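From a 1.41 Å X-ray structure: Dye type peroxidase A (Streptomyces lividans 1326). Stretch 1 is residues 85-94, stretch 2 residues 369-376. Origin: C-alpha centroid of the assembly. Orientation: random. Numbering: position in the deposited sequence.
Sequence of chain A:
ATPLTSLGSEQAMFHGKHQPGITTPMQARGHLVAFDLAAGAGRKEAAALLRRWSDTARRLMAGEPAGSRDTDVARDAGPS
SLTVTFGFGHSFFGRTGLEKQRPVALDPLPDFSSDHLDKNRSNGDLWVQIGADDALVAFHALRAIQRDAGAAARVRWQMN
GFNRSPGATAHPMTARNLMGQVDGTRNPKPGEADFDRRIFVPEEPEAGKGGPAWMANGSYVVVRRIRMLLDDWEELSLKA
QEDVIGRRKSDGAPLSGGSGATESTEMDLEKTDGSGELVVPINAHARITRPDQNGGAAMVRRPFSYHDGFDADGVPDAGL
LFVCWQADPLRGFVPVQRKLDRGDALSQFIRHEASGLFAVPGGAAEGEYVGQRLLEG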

# COMPACT_ATOMS: atom_id res chain seq x y z
N THR A 85 -1.46 14.17 11.59
CA THR A 85 -0.51 15.17 12.09
C THR A 85 -0.33 16.28 11.08
O THR A 85 -0.25 16.02 9.87
CB THR A 85 0.88 14.50 12.23
OG1 THR A 85 0.73 13.23 12.85
CG2 THR A 85 1.80 15.38 13.00
N PHE A 86 -0.22 17.52 11.56
CA PHE A 86 -0.21 18.70 10.71
C PHE A 86 1.05 19.55 10.89
O PHE A 86 1.45 19.82 12.05
CB PHE A 86 -1.42 19.58 11.05
CG PHE A 86 -2.76 18.87 10.95
CD1 PHE A 86 -3.38 18.68 9.70
CD2 PHE A 86 -3.38 18.34 12.08
CE1 PHE A 86 -4.58 18.02 9.60
CE2 PHE A 86 -4.60 17.67 11.98
CZ PHE A 86 -5.20 17.51 10.73
N GLY A 87 1.61 20.06 9.79
CA GLY A 87 2.74 20.99 9.84
C GLY A 87 2.65 22.13 8.85
O GLY A 87 1.84 22.10 7.92
N PHE A 88 3.49 23.14 9.08
CA PHE A 88 3.59 24.34 8.26
C PHE A 88 5.00 24.47 7.68
O PHE A 88 5.99 24.33 8.43
CB PHE A 88 3.28 25.60 9.09
CG PHE A 88 1.96 25.56 9.77
CD1 PHE A 88 1.79 24.88 10.96
CD2 PHE A 88 0.85 26.15 9.18
CE1 PHE A 88 0.56 24.80 11.58
CE2 PHE A 88 -0.38 26.08 9.79
CZ PHE A 88 -0.54 25.40 10.99
N GLY A 89 5.11 24.78 6.39
CA GLY A 89 6.40 24.93 5.73
C GLY A 89 6.83 26.39 5.77
O GLY A 89 6.02 27.28 6.08
N HIS A 90 8.09 26.61 5.42
CA HIS A 90 8.68 27.95 5.30
C HIS A 90 7.81 28.88 4.46
O HIS A 90 7.53 30.03 4.88
CB HIS A 90 10.09 27.84 4.72
CG HIS A 90 10.84 29.13 4.64
ND1 HIS A 90 10.69 30.00 3.58
CD2 HIS A 90 11.80 29.65 5.43
CE1 HIS A 90 11.51 31.03 3.75
NE2 HIS A 90 12.19 30.84 4.86
N SER A 91 7.32 28.39 3.31
CA SER A 91 6.55 29.20 2.37
C SER A 91 5.22 29.68 2.93
O SER A 91 4.72 30.71 2.52
CB SER A 91 6.33 28.43 1.07
OG SER A 91 5.70 27.20 1.33
N PHE A 92 4.64 28.95 3.88
CA PHE A 92 3.34 29.32 4.44
C PHE A 92 3.25 30.77 4.97
O PHE A 92 2.22 31.44 4.80
CB PHE A 92 3.01 28.36 5.59
CG PHE A 92 1.68 28.61 6.25
CD1 PHE A 92 0.51 28.05 5.73
CD2 PHE A 92 1.59 29.39 7.41
CE1 PHE A 92 -0.72 28.27 6.35
CE2 PHE A 92 0.36 29.61 8.02
CZ PHE A 92 -0.80 29.05 7.49
N PHE A 93 4.34 31.23 5.58
CA PHE A 93 4.32 32.44 6.42
C PHE A 93 4.27 33.70 5.54
O PHE A 93 3.53 34.65 5.85
CB PHE A 93 5.50 32.38 7.42
CG PHE A 93 5.38 31.23 8.38
CD1 PHE A 93 5.80 29.94 8.01
CD2 PHE A 93 4.73 31.38 9.60
CE1 PHE A 93 5.62 28.86 8.85
CE2 PHE A 93 4.56 30.31 10.47
CZ PHE A 93 4.99 29.03 10.08
N GLY A 94 4.98 33.69 4.41
CA GLY A 94 4.90 34.77 3.41
C GLY A 94 3.58 34.84 2.62
O GLY A 94 3.30 35.87 1.97
N TYR A 369 -8.20 23.86 18.01
CA TYR A 369 -7.68 23.30 16.76
C TYR A 369 -6.15 23.42 16.71
O TYR A 369 -5.53 24.27 17.37
CB TYR A 369 -8.33 23.95 15.53
CG TYR A 369 -8.06 25.42 15.26
CD1 TYR A 369 -8.89 26.43 15.79
CD2 TYR A 369 -7.03 25.82 14.42
CE1 TYR A 369 -8.66 27.78 15.50
CE2 TYR A 369 -6.79 27.16 14.13
CZ TYR A 369 -7.60 28.15 14.67
OH TYR A 369 -7.34 29.48 14.37
N VAL A 370 -5.55 22.56 15.89
CA VAL A 370 -4.10 22.52 15.72
C VAL A 370 -3.62 23.81 15.05
O VAL A 370 -4.17 24.22 14.02
CB VAL A 370 -3.66 21.28 14.90
CG1 VAL A 370 -2.16 21.31 14.65
CG2 VAL A 370 -4.08 20.01 15.63
N GLY A 371 -2.61 24.46 15.63
CA GLY A 371 -2.07 25.69 15.08
C GLY A 371 -2.83 26.95 15.48
O GLY A 371 -2.61 28.01 14.91
N GLN A 372 -3.70 26.83 16.47
CA GLN A 372 -4.57 27.94 16.86
C GLN A 372 -3.80 29.14 17.38
O GLN A 372 -4.15 30.28 17.05
CB GLN A 372 -5.58 27.49 17.88
CG GLN A 372 -6.54 28.61 18.28
CD GLN A 372 -7.82 28.10 18.87
OE1 GLN A 372 -8.06 26.89 18.99
NE2 GLN A 372 -8.69 29.05 19.25
N ARG A 373 -2.74 28.90 18.16
CA ARG A 373 -1.90 30.03 18.61
C ARG A 373 -1.21 30.79 17.49
O ARG A 373 -0.95 31.99 17.61
CB ARG A 373 -0.86 29.57 19.63
CG ARG A 373 -1.43 29.19 20.97
CD ARG A 373 -2.02 30.39 21.70
NE ARG A 373 -3.42 30.67 21.35
CZ ARG A 373 -4.48 29.96 21.77
NH1 ARG A 373 -4.33 28.89 22.56
NH2 ARG A 373 -5.71 30.32 21.38
N LEU A 374 -0.88 30.09 16.40
CA LEU A 374 -0.33 30.73 15.23
C LEU A 374 -1.39 31.52 14.47
O LEU A 374 -1.13 32.64 14.01
CB LEU A 374 0.27 29.69 14.26
CG LEU A 374 0.79 30.22 12.92
CD1 LEU A 374 1.84 31.31 13.06
CD2 LEU A 374 1.33 29.06 12.09
N LEU A 375 -2.54 30.89 14.23
CA LEU A 375 -3.42 31.32 13.15
C LEU A 375 -4.55 32.27 13.54
O LEU A 375 -5.09 32.96 12.68
CB LEU A 375 -4.03 30.09 12.46
CG LEU A 375 -3.00 29.19 11.81
CD1 LEU A 375 -3.63 27.86 11.39
CD2 LEU A 375 -2.36 29.87 10.62
N GLU A 376 -4.93 32.27 14.80
CA GLU A 376 -5.98 33.16 15.27
C GLU A 376 -5.64 34.66 14.95
O GLU A 376 -4.47 35.08 14.93
CB GLU A 376 -6.23 32.94 16.74
CG GLU A 376 -5.07 33.43 17.60
CD GLU A 376 -5.06 32.87 19.00
OE1 GLU A 376 -6.02 32.18 19.41
OE2 GLU A 376 -4.05 33.14 19.72

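A chain can pin its C-terminal segment to a distant part of its own sequence without a single hydrogen bond between them, and this pair of stretches is a compact example. At the centre stands L374, whose CD2 methyl is shared by three phenylalanines. L374 CD2 lies over one face of the F88 ring, 4.0 Å from the F88 ring centroid and only 6° off the normal, a CH-pi contact. L374 CD2 also approaches F93 CE2 at 3.8 Å and F92 CE2 at 4.2 Å. A branched leucine suits this place because a slim methyl can enter a space bounded by aromatic rings.

L375 extends the cluster. L375 CD2 meets the edge of the F92 ring, 3.6 Å from F92 CZ, while L375 CD1 lies 4.0 Å from F88 CZ, so F88 and F92 each touch both leucines. Strand alternation supplies F86 and F88, which point toward the second stretch; T85, before them, points away, and G87, between them, has no side chain. F92 and F93 come from the weakly bonded helical segment that follows. F86 CD2 packs against V370 CG2 at 4.0 Å, lengthening the apolar surface. Altogether 322 Å² is buried, counting both sides.

G371 is where shape becomes decisive. In the type II turn from Y369 to Q372 its phi of 84° would jam a CB against the preceding carbonyl oxygen, and an ideal G371 CB would also fall 3.0 Å from F88 CZ. Glycine avoids both clashes. It is also the N-cap residue, G371 O accepting a bond from L375 N at 3.0 Å as the short helix begins, carrying both leucines toward the rings.

The polar side-chain bonds of the second stretch lie outside this contact. Y369 N donates to Q372 OE1 (3.2 Å), bracing the turn, and among exposed residues R373 NH2 forms a salt bridge with E376 OE1 (2.7 Å), seconded by R373 NE to E376 OE2 (3.0 Å).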